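Local coordinates for protein succinyl-CoA ligase (ADP-forming) subunit alpha (Methanosaeta concilii, PDB 6HXI) that binds coenzyme A and joins a CoA-ligase region of the succinyl-CoA ligase type to a helical citrate synthase-like region in one chain, at residues R107-A113 against I134-T140; E399-F404 against Y508-P514; L469-V475 against Y521-V525. All coordinates share one frame; numbering follows the deposited sequence. Where two conformers were deposited one is given.

Contact 1: residues R107-A113 against I134-T140; sequences RIVAVIA and IVIGPAT. With COA (coenzyme A), chain G.
Val-111 places CG1 anti to its backbone N (chi1 -173°) and CG2 anti to its carbonyl carbon. CG1 therefore lies alongside Pro-138 CB, 3.8 Å away, while CG2 meets CG1 of Val-135. On the other face of the sheet Ile-108 and Ile-136 point the same way, and Ile-108 CG2 packs against Ile-136 CD1. The backbones run parallel. Four backbone bonds join them, among them Val-109 N to Ile-134 O at 2.9 Å and Val-111 N to Ile-136 O at 2.7 Å. Gly-137 then turns with backbone angles that suit glycine, and Val-111 O leaves no room for a side chain there. A cis peptide leads into Pro-138. Beyond it Ala-139 N bonds Ala-113 O at 2.7 Å, from above the carbonyl plane. Thr-140 puts CG2 3.5 Å from Val-111 O, and its OG1 bonds to Ala-201 O and Gly-142 N. Coenzyme A lies at the C-terminal ends of the strands. Its N4P donates to Ile-112 O at 2.9 Å, almost straight (172°). The two strands, with helix 118-130 between them, form a beta-alpha-beta unit at the edge of a Rossmann-like CoA-binding sheet.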
loop_
_atom_site.group_PDB
_atom_site.type_symbol
_atom_site.label_atom_id
_atom_site.label_comp_id
_atom_site.label_asym_id
_atom_site.label_seq_id
_atom_site.Cartn_x
_atom_site.Cartn_y
_atom_site.Cartn_z
ATOM N N ARG B 107 -32.571 -32.042 27.942
ATOM C CA ARG B 107 -32.907 -33.066 28.934
ATOM C C ARG B 107 -31.682 -33.495 29.776
ATOM O O ARG B 107 -31.824 -33.769 30.966
ATOM C CB ARG B 107 -33.533 -34.265 28.201
ATOM C CG ARG B 107 -33.896 -35.451 29.075
ATOM C CD ARG B 107 -34.245 -36.634 28.212
ATOM N NE ARG B 107 -34.224 -37.884 28.969
ATOM C CZ ARG B 107 -33.619 -38.995 28.561
ATOM N NH1 ARG B 107 -32.983 -39.025 27.394
ATOM N NH2 ARG B 107 -33.650 -40.085 29.313
ATOM N N ILE B 108 -30.476 -33.548 29.148
ATOM C CA ILE B 108 -29.231 -33.974 29.803
ATOM C C ILE B 108 -28.139 -32.909 29.705
ATOM O O ILE B 108 -27.908 -32.354 28.626
ATOM C CB ILE B 108 -28.744 -35.353 29.254
ATOM C CG1 ILE B 108 -29.823 -36.451 29.366
ATOM C CG2 ILE B 108 -27.433 -35.811 29.920
ATOM C CD1 ILE B 108 -29.984 -37.240 28.129
ATOM N N VAL B 109 -27.477 -32.619 30.847
ATOM C CA VAL B 109 -26.341 -31.724 30.909
ATOM C C VAL B 109 -25.214 -32.493 31.588
ATOM O O VAL B 109 -25.408 -33.004 32.690
ATOM C CB VAL B 109 -26.592 -30.346 31.604
ATOM C CG1 VAL B 109 -25.390 -29.424 31.423
ATOM C CG2 VAL B 109 -27.868 -29.672 31.110
ATOM N N ALA B 110 -24.051 -32.586 30.926
ATOM C CA ALA B 110 -22.855 -33.203 31.480
ATOM C C ALA B 110 -21.922 -32.070 31.874
ATOM O O ALA B 110 -21.540 -31.269 31.014
ATOM C CB ALA B 110 -22.191 -34.101 30.436
ATOM N N VAL B 111 -21.632 -31.950 33.172
ATOM C CA VAL B 111 -20.771 -30.919 33.761
ATOM C C VAL B 111 -19.361 -31.489 33.941
ATOM O O VAL B 111 -19.142 -32.345 34.790
ATOM C CB VAL B 111 -21.351 -30.331 35.084
ATOM C CG1 VAL B 111 -20.522 -29.148 35.563
ATOM C CG2 VAL B 111 -22.813 -29.920 34.921
ATOM N N ILE B 112 -18.413 -31.000 33.157
ATOM C CA ILE B 112 -17.028 -31.478 33.170
ATOM C C ILE B 112 -16.183 -30.819 34.276
ATOM O O ILE B 112 -15.275 -31.465 34.796
ATOM C CB ILE B 112 -16.356 -31.302 31.759
ATOM C CG1 ILE B 112 -17.236 -31.852 30.576
ATOM C CG2 ILE B 112 -14.933 -31.854 31.694
ATOM C CD1 ILE B 112 -17.801 -33.235 30.616
ATOM N N ALA B 113 -16.446 -29.539 34.598
ATOM C CA ALA B 113 -15.635 -28.785 35.547
ATOM C C ALA B 113 -15.448 -29.432 36.891
ATOM O O ALA B 113 -16.372 -30.001 37.462
ATOM C CB ALA B 113 -16.183 -27.378 35.730
ATOM N N ILE B 134 -31.517 -34.756 33.579
ATOM C CA ILE B 134 -30.345 -35.461 34.125
ATOM C C ILE B 134 -29.102 -34.576 34.123
ATOM O O ILE B 134 -28.816 -33.931 33.114
ATOM C CB ILE B 134 -30.110 -36.849 33.426
ATOM C CG1 ILE B 134 -31.254 -37.844 33.760
ATOM C CG2 ILE B 134 -28.747 -37.485 33.768
ATOM C CD1 ILE B 134 -32.287 -37.986 32.646
ATOM N N VAL B 135 -28.377 -34.543 35.251
ATOM C CA VAL B 135 -27.103 -33.847 35.332
ATOM C C VAL B 135 -26.027 -34.906 35.622
ATOM O O VAL B 135 -26.086 -35.564 36.660
ATOM C CB VAL B 135 -27.039 -32.642 36.327
ATOM C CG1 VAL B 135 -25.612 -32.093 36.439
ATOM C CG2 VAL B 135 -27.986 -31.536 35.909
ATOM N N ILE B 136 -25.093 -35.096 34.686
ATOM C CA ILE B 136 -23.969 -36.006 34.865
ATOM C C ILE B 136 -22.816 -35.084 35.236
ATOM O O ILE B 136 -22.487 -34.171 34.488
ATOM C CB ILE B 136 -23.664 -36.917 33.632
ATOM C CG1 ILE B 136 -24.818 -37.927 33.399
ATOM C CG2 ILE B 136 -22.354 -37.675 33.816
ATOM C CD1 ILE B 136 -25.225 -38.028 32.007
ATOM N N GLY B 137 -22.289 -35.271 36.433
ATOM C CA GLY B 137 -21.220 -34.452 36.973
ATOM C C GLY B 137 -21.688 -33.652 38.169
ATOM O O GLY B 137 -22.728 -33.983 38.745
ATOM N N PRO B 138 -20.944 -32.620 38.619
ATOM C CA PRO B 138 -19.686 -32.074 38.056
ATOM C C PRO B 138 -18.488 -32.988 38.252
ATOM O O PRO B 138 -18.620 -34.043 38.880
ATOM C CB PRO B 138 -19.505 -30.733 38.813
ATOM C CG PRO B 138 -20.822 -30.469 39.515
ATOM C CD PRO B 138 -21.391 -31.833 39.786
ATOM N N ALA B 139 -17.316 -32.566 37.732
ATOM C CA ALA B 139 -16.035 -33.267 37.856
ATOM C C ALA B 139 -16.055 -34.673 37.235
ATOM O O ALA B 139 -15.572 -35.634 37.835
ATOM C CB ALA B 139 -15.580 -33.301 39.325
ATOM N N THR B 140 -16.584 -34.777 36.010
ATOM C CA THR B 140 -16.638 -36.039 35.272
ATOM C C THR B 140 -16.169 -35.838 33.845
ATOM O O THR B 140 -16.102 -34.702 33.402
ATOM C CB THR B 140 -18.065 -36.630 35.321
ATOM O OG1 THR B 140 -18.031 -37.929 34.745
ATOM C CG2 THR B 140 -19.079 -35.798 34.555
HETATM N N1A COA G . -9.080 -11.941 29.216
HETATM C C2A COA G . -9.846 -12.218 30.277
HETATM N N3A COA G . -10.282 -13.410 30.708
HETATM C C4A COA G . -9.900 -14.393 29.877
HETATM C C5A COA G . -9.118 -14.259 28.743
HETATM C C6A COA G . -8.665 -12.962 28.430
HETATM N N6A COA G . -7.829 -12.696 27.428
HETATM N N7A COA G . -9.009 -15.471 28.078
HETATM C C8A COA G . -9.703 -16.298 28.817
HETATM N N9A COA G . -10.277 -15.716 29.919
HETATM C C1B COA G . -11.139 -16.347 30.917
HETATM C C2B COA G . -12.386 -17.032 30.371
HETATM O O2B COA G . -13.434 -16.089 30.138
HETATM C C3B COA G . -12.707 -17.984 31.528
HETATM O O3B COA G . -13.376 -17.307 32.615
HETATM P P3B COA G . -14.349 -18.038 33.646
HETATM O O7A COA G . -13.597 -19.195 34.210
HETATM O O8A COA G . -14.711 -17.008 34.655
HETATM O O9A COA G . -15.602 -18.423 32.839
HETATM C C4B COA G . -11.332 -18.339 32.110
HETATM O O4B COA G . -10.412 -17.358 31.588
HETATM C C5B COA G . -10.840 -19.730 31.804
HETATM O O5B COA G . -11.091 -19.987 30.408
HETATM P P1A COA G . -11.662 -21.430 29.895
HETATM O O1A COA G . -11.505 -21.659 28.437
HETATM O O2A COA G . -13.072 -21.699 30.399
HETATM O O3A COA G . -10.625 -22.306 30.734
HETATM P P2A COA G . -10.094 -23.801 30.861
HETATM O O4A COA G . -8.948 -24.001 29.951
HETATM O O5A COA G . -9.666 -23.945 32.303
HETATM O O6A COA G . -11.327 -24.787 30.495
HETATM C CBP COA G . -12.242 -26.785 31.554
HETATM C CCP COA G . -12.260 -25.254 31.487
HETATM C CDP COA G . -13.275 -27.229 32.599
HETATM C CEP COA G . -12.599 -27.410 30.190
HETATM C CAP COA G . -10.819 -27.247 31.971
HETATM O OAP COA G . -10.334 -26.492 33.067
HETATM C C9P COA G . -10.640 -28.731 32.264
HETATM O O9P COA G . -10.492 -29.528 31.335
HETATM N N8P COA G . -10.640 -29.097 33.556
HETATM C C7P COA G . -10.577 -30.487 33.985
HETATM C C6P COA G . -11.837 -30.910 34.690
HETATM C C5P COA G . -11.747 -32.317 35.231
HETATM O O5P COA G . -10.666 -32.793 35.573
HETATM N N4P COA G . -12.889 -33.002 35.289
HETATM C C3P COA G . -12.954 -34.403 35.684
HETATM C C2P COA G . -12.608 -35.347 34.551
HETATM S S1P COA G . -12.950 -37.012 35.188
#

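Contact 2: residues E399-F404 against Y508-P514; sequences EYAAHF and YARANFP
Tyr-508 OH donates to the backbone O of Tyr-400 and so joins helices 500-512 and 399-412. In this citrate synthase-like helical region the two segments run nearly antiparallel, with axes 11.1 Å apart. Tyr-400 holds CG between its backbone N and carbonyl carbon (chi1 72°). This turns its ring toward the end of helix 500-512. Pro-514 CD sits over one face, 3.6 Å from the Tyr-400 ring centroid, as a CH-pi contact. Ala-401 CB lies over the opposite face, near the rim. Tyr-400 CD2 also touches Phe-513 CD1 at 3.7 Å, the planes oblique.

Phe-513 is the first residue to leave the helix. Its ring edge points at the face of Phe-404, an edge-to-face pair with planes at 78°. Phe-513 CZ comes 3.6 Å from Phe-404 CD1. Ala-509 CB covers one face of Phe-513 over its centre. Leu-547 and Leu-551 of helix 540-555 pack on Phe-404.

Tyr-508 extends with CG anti to its backbone N (chi1 -178°). Its OH reaches Tyr-400 O at 3.2 Å, in the carbonyl plane and on a lone pair. The same oxygen takes the helical bond from Phe-404 N. His-403 lies near parallel to the Tyr-508 ring but slid aside, with ND1 3.3 Å from Tyr-508 CE1. Asn-512 ND2 bonds Tyr-508 O at 3.1 Å, beside the helical bond from Asn-512 N.

The chemistry is chiefly aromatic and apolar, with Tyr-400, Phe-404 and Phe-513 as an aromatic cluster. The bond from Tyr-508 OH uses a carbonyl already engaged in its helix, which implies that the tyrosine links the helices without replacing a helical bond.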
loop_
_atom_site.group_PDB
_atom_site.type_symbol
_atom_site.label_atom_id
_atom_site.label_comp_id
_atom_site.label_asym_id
_atom_site.label_seq_id
_atom_site.Cartn_x
_atom_site.Cartn_y
_atom_site.Cartn_z
ATOM N N GLU B 399 29.787 0.796 17.735
ATOM C CA GLU B 399 29.047 1.963 18.249
ATOM C C GLU B 399 28.918 3.123 17.253
ATOM O O GLU B 399 27.807 3.610 17.090
ATOM C CB GLU B 399 29.635 2.458 19.594
ATOM C CG GLU B 399 29.329 1.449 20.707
ATOM C CD GLU B 399 29.807 1.747 22.113
ATOM O OE1 GLU B 399 29.717 2.923 22.536
ATOM O OE2 GLU B 399 30.199 0.784 22.816
ATOM N N TYR B 400 29.999 3.514 16.537
ATOM C CA TYR B 400 29.910 4.592 15.558
ATOM C C TYR B 400 28.982 4.265 14.378
ATOM O O TYR B 400 28.377 5.177 13.816
ATOM C CB TYR B 400 31.297 5.071 15.035
ATOM C CG TYR B 400 31.943 4.065 14.103
ATOM C CD1 TYR B 400 32.721 3.032 14.603
ATOM C CD2 TYR B 400 31.668 4.073 12.734
ATOM C CE1 TYR B 400 33.276 2.076 13.767
ATOM C CE2 TYR B 400 32.143 3.058 11.895
ATOM C CZ TYR B 400 32.948 2.062 12.423
ATOM O OH TYR B 400 33.555 1.096 11.658
ATOM N N ALA B 401 28.920 2.990 13.964
ATOM C CA ALA B 401 28.055 2.579 12.854
ATOM C C ALA B 401 26.558 2.603 13.303
ATOM O O ALA B 401 25.728 3.197 12.628
ATOM C CB ALA B 401 28.466 1.184 12.347
ATOM N N ALA B 402 26.232 2.009 14.465
ATOM C CA ALA B 402 24.866 1.988 15.007
ATOM C C ALA B 402 24.373 3.431 15.280
ATOM O O ALA B 402 23.241 3.731 14.971
ATOM C CB ALA B 402 24.839 1.162 16.293
ATOM N N HIS B 403 25.236 4.332 15.779
ATOM C CA HIS B 403 24.849 5.721 16.005
ATOM C C HIS B 403 24.664 6.467 14.704
ATOM O O HIS B 403 23.827 7.352 14.642
ATOM C CB HIS B 403 25.873 6.446 16.889
ATOM C CG HIS B 403 25.446 7.823 17.313
ATOM N ND1 HIS B 403 25.704 8.953 16.514
ATOM C CD2 HIS B 403 24.826 8.231 18.447
ATOM C CE1 HIS B 403 25.247 9.998 17.196
ATOM N NE2 HIS B 403 24.717 9.623 18.366
ATOM N N PHE B 404 25.444 6.139 13.674
ATOM C CA PHE B 404 25.276 6.742 12.368
ATOM C C PHE B 404 23.904 6.397 11.793
ATOM O O PHE B 404 23.218 7.274 11.284
ATOM C CB PHE B 404 26.401 6.317 11.414
ATOM C CG PHE B 404 26.346 7.033 10.100
ATOM C CD1 PHE B 404 26.696 8.379 10.005
ATOM C CD2 PHE B 404 25.886 6.388 8.959
ATOM C CE1 PHE B 404 26.597 9.061 8.775
ATOM C CE2 PHE B 404 25.806 7.071 7.728
ATOM C CZ PHE B 404 26.135 8.401 7.656
ATOM N N TYR B 508 30.231 14.267 11.706
ATOM C CA TYR B 508 30.230 13.004 12.440
ATOM C C TYR B 508 31.170 11.921 11.814
ATOM O O TYR B 508 31.906 11.276 12.547
ATOM C CB TYR B 508 28.781 12.488 12.616
ATOM C CG TYR B 508 28.704 11.207 13.423
ATOM C CD1 TYR B 508 28.630 11.242 14.812
ATOM C CD2 TYR B 508 28.870 9.965 12.813
ATOM C CE1 TYR B 508 28.686 10.075 15.573
ATOM C CE2 TYR B 508 28.915 8.786 13.564
ATOM C CZ TYR B 508 28.786 8.846 14.938
ATOM O OH TYR B 508 28.839 7.705 15.683
ATOM N N ALA B 509 31.101 11.680 10.509
ATOM C CA ALA B 509 31.922 10.664 9.844
ATOM C C ALA B 509 33.387 11.015 9.880
ATOM O O ALA B 509 34.224 10.155 10.180
ATOM C CB ALA B 509 31.450 10.462 8.417
ATOM N N ARG B 510 33.718 12.274 9.609
ATOM C CA ARG B 510 35.109 12.721 9.671
ATOM C C ARG B 510 35.679 12.488 11.079
ATOM O O ARG B 510 36.741 11.876 11.202
ATOM C CB ARG B 510 35.248 14.189 9.226
ATOM C CG ARG B 510 35.096 14.365 7.715
ATOM C CD ARG B 510 35.284 15.813 7.307
ATOM N NE ARG B 510 36.276 15.958 6.242
ATOM C CZ ARG B 510 36.424 17.050 5.500
ATOM N NH1 ARG B 510 37.354 17.098 4.556
ATOM N NH2 ARG B 510 35.639 18.102 5.690
ATOM N N ALA B 511 34.916 12.862 12.128
ATOM C CA ALA B 511 35.338 12.685 13.535
ATOM C C ALA B 511 35.360 11.247 14.015
ATOM O O ALA B 511 36.258 10.916 14.780
ATOM C CB ALA B 511 34.444 13.513 14.448
ATOM N N ASN B 512 34.384 10.387 13.590
ATOM C CA ASN B 512 34.232 9.039 14.160
ATOM C C ASN B 512 34.452 7.821 13.248
ATOM O O ASN B 512 34.658 6.729 13.774
ATOM C CB ASN B 512 32.836 8.926 14.804
ATOM C CG ASN B 512 32.628 9.923 15.923
ATOM O OD1 ASN B 512 33.115 9.753 17.041
ATOM N ND2 ASN B 512 31.991 11.027 15.620
ATOM N N PHE B 513 34.409 7.971 11.923
ATOM C CA PHE B 513 34.614 6.788 11.084
ATOM C C PHE B 513 36.064 6.415 10.964
ATOM O O PHE B 513 36.871 7.270 10.587
ATOM C CB PHE B 513 34.040 6.963 9.666
ATOM C CG PHE B 513 32.554 6.851 9.461
ATOM C CD1 PHE B 513 31.670 7.045 10.524
ATOM C CD2 PHE B 513 32.022 6.660 8.176
ATOM C CE1 PHE B 513 30.296 7.031 10.309
ATOM C CE2 PHE B 513 30.665 6.635 7.972
ATOM C CZ PHE B 513 29.809 6.844 9.034
ATOM N N PRO B 514 36.409 5.131 11.153
ATOM C CA PRO B 514 37.807 4.718 10.963
ATOM C C PRO B 514 38.366 5.104 9.591
ATOM O O PRO B 514 39.504 5.571 9.517
ATOM C CB PRO B 514 37.753 3.206 11.184
ATOM C CG PRO B 514 36.607 3.030 12.150
ATOM C CD PRO B 514 35.588 3.999 11.635
#

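Contact 3: residues L469-V475 against Y521-V525; sequences LAPEQFV and YALQV
Helices 471-475 and 521-525 cross at -60°, with axes 9.6 Å apart, and their backbones come nearest where Pro-471 CA lies 5.0 Å from Val-525 CA. This is a helix-helix packing contact in the citrate synthase-like region, made at the first turn of helix 471-480.

Pro-471 fills the closest part of the crossing. Its CG meets Gln-524 CB at 3.6 Å, its CB faces Val-525 CG2, and its CD rests near Tyr-521 CE1. Leu-528, one turn further along helix 517-530, also packs on this proline.

Val-525 uses both of its branches. CG1 is anti to the backbone N and meets Val-475 CG2 at 3.7 Å, where the two valines lie antiparallel side by side. CG2 reaches the edge of the Phe-474 ring at CD2, in the ring plane. The Phe-474 side chain runs across Val-525. It also makes an edge-to-face pair with Phe-461, so it ties helix 453-466 to this contact. The side chain of Val-475 is about 6 Å from a bound coenzyme A.

Ala-470 holds the N-cap position. Its N bonds Gln-473 OE1 at 3.2 Å, almost straight (173°), and its O receives Phe-474 N. The side chain of Gln-473 thus folds back over the start of its own helix.

Tyr-521 extends along the contact with CG anti to its backbone N (chi1 -176°). This brings its hydroxyl beside the chain leading into the helix, near Phe-474 CB. There Tyr-521 OH donates to Leu-469 O at 2.8 Å, from above the carbonyl plane.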
loop_
_atom_site.group_PDB
_atom_site.type_symbol
_atom_site.label_atom_id
_atom_site.label_comp_id
_atom_site.label_asym_id
_atom_site.label_seq_id
_atom_site.Cartn_x
_atom_site.Cartn_y
_atom_site.Cartn_z
ATOM N N LEU B 469 38.502 5.792 -11.926
ATOM C CA LEU B 469 38.217 7.105 -12.549
ATOM C C LEU B 469 38.675 8.263 -11.666
ATOM O O LEU B 469 38.369 8.279 -10.475
ATOM C CB LEU B 469 36.718 7.284 -12.834
ATOM C CG LEU B 469 36.058 6.413 -13.890
ATOM C CD1 LEU B 469 34.597 6.744 -13.999
ATOM C CD2 LEU B 469 36.715 6.588 -15.254
ATOM N N ALA B 470 39.442 9.214 -12.226
ATOM C CA ALA B 470 39.828 10.391 -11.454
ATOM C C ALA B 470 38.532 11.247 -11.286
ATOM O O ALA B 470 37.683 11.196 -12.179
ATOM C CB ALA B 470 40.902 11.179 -12.191
ATOM N N PRO B 471 38.315 11.965 -10.146
ATOM C CA PRO B 471 37.085 12.773 -9.996
ATOM C C PRO B 471 36.682 13.578 -11.239
ATOM O O PRO B 471 35.504 13.595 -11.590
ATOM C CB PRO B 471 37.408 13.682 -8.814
ATOM C CG PRO B 471 38.366 12.899 -8.012
ATOM C CD PRO B 471 39.203 12.137 -8.977
ATOM N N GLU B 472 37.673 14.162 -11.947
ATOM C CA GLU B 472 37.509 14.951 -13.190
ATOM C C GLU B 472 36.919 14.097 -14.301
ATOM O O GLU B 472 36.004 14.545 -14.978
ATOM C CB GLU B 472 38.849 15.570 -13.659
ATOM C CG GLU B 472 39.676 16.272 -12.584
ATOM C CD GLU B 472 40.441 15.370 -11.630
ATOM O OE1 GLU B 472 41.318 14.609 -12.103
ATOM O OE2 GLU B 472 40.161 15.424 -10.409
ATOM N N GLN B 473 37.407 12.847 -14.443
ATOM C CA GLN B 473 36.937 11.874 -15.431
ATOM C C GLN B 473 35.510 11.455 -15.167
ATOM O O GLN B 473 34.752 11.291 -16.120
ATOM C CB GLN B 473 37.864 10.643 -15.504
ATOM C CG GLN B 473 39.234 10.953 -16.109
ATOM C CD GLN B 473 40.093 9.723 -16.239
ATOM O OE1 GLN B 473 40.543 9.141 -15.244
ATOM N NE2 GLN B 473 40.354 9.313 -17.479
ATOM N N PHE B 474 35.133 11.288 -13.876
ATOM C CA PHE B 474 33.774 10.923 -13.470
ATOM C C PHE B 474 32.827 12.068 -13.800
ATOM O O PHE B 474 31.797 11.843 -14.444
ATOM C CB PHE B 474 33.721 10.578 -11.964
ATOM C CG PHE B 474 32.341 10.390 -11.349
ATOM C CD1 PHE B 474 31.402 9.538 -11.939
ATOM C CD2 PHE B 474 32.016 10.991 -10.135
ATOM C CE1 PHE B 474 30.168 9.296 -11.327
ATOM C CE2 PHE B 474 30.777 10.761 -9.536
ATOM C CZ PHE B 474 29.867 9.899 -10.133
ATOM N N VAL B 475 33.200 13.306 -13.399
ATOM C CA VAL B 475 32.420 14.522 -13.683
ATOM C C VAL B 475 32.233 14.638 -15.207
ATOM O O VAL B 475 31.097 14.750 -15.664
ATOM C CB VAL B 475 33.043 15.779 -13.005
ATOM C CG1 VAL B 475 32.383 17.082 -13.469
ATOM C CG2 VAL B 475 32.980 15.660 -11.484
ATOM N N TYR B 521 36.864 11.070 -1.886
ATOM C CA TYR B 521 36.652 11.103 -3.337
ATOM C C TYR B 521 35.448 12.017 -3.629
ATOM O O TYR B 521 35.527 12.901 -4.484
ATOM C CB TYR B 521 36.385 9.658 -3.842
ATOM C CG TYR B 521 36.247 9.531 -5.352
ATOM C CD1 TYR B 521 37.363 9.319 -6.161
ATOM C CD2 TYR B 521 35.001 9.613 -5.970
ATOM C CE1 TYR B 521 37.245 9.206 -7.543
ATOM C CE2 TYR B 521 34.870 9.503 -7.357
ATOM C CZ TYR B 521 35.998 9.313 -8.140
ATOM O OH TYR B 521 35.883 9.223 -9.506
ATOM N N ALA B 522 34.343 11.822 -2.886
ATOM C CA ALA B 522 33.120 12.602 -3.093
ATOM C C ALA B 522 33.350 14.090 -2.976
ATOM O O ALA B 522 32.810 14.835 -3.801
ATOM C CB ALA B 522 32.016 12.155 -2.157
ATOM N N LEU B 523 34.166 14.510 -1.972
ATOM C CA LEU B 523 34.528 15.903 -1.731
ATOM C C LEU B 523 35.425 16.452 -2.848
ATOM O O LEU B 523 35.371 17.643 -3.078
ATOM C CB LEU B 523 35.169 16.138 -0.324
ATOM C CG LEU B 523 34.286 15.829 0.915
ATOM C CD1 LEU B 523 35.088 15.902 2.178
ATOM C CD2 LEU B 523 33.092 16.766 1.008
ATOM N N GLN B 524 36.234 15.604 -3.536
ATOM C CA GLN B 524 37.050 16.000 -4.694
ATOM C C GLN B 524 36.116 16.266 -5.874
ATOM O O GLN B 524 36.341 17.227 -6.598
ATOM C CB GLN B 524 38.082 14.914 -5.082
ATOM C CG GLN B 524 39.318 14.859 -4.197
ATOM C CD GLN B 524 40.267 13.752 -4.639
ATOM O OE1 GLN B 524 40.062 12.555 -4.367
ATOM N NE2 GLN B 524 41.333 14.119 -5.336
ATOM N N VAL B 525 35.081 15.392 -6.084
ATOM C CA VAL B 525 34.045 15.540 -7.130
ATOM C C VAL B 525 33.260 16.862 -6.898
ATOM O O VAL B 525 33.010 17.610 -7.864
ATOM C CB VAL B 525 33.078 14.330 -7.210
ATOM C CG1 VAL B 525 31.895 14.632 -8.127
ATOM C CG2 VAL B 525 33.800 13.058 -7.644
#

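Contact 1 lies apart, on the opposite side of the chain's centre from the other two. Its centre is 70 Å from that of contact 2 and 86 Å from that of contact 3. It is a buried strand pair held by backbone bonds. Contacts 2 and 3 are helix pairs in the citrate synthase-like region, with centres 24 Å apart, and are held mostly by side chains. Contact 2 is only partly buried and rich in aromatic rings. Contact 3 is more buried, with proline and valine at its middle. Each has a tyrosine hydroxyl bonded to a backbone carbonyl. Contact 1 includes residues of a coenzyme A pocket, while contact 3 lies near a different coenzyme A molecule.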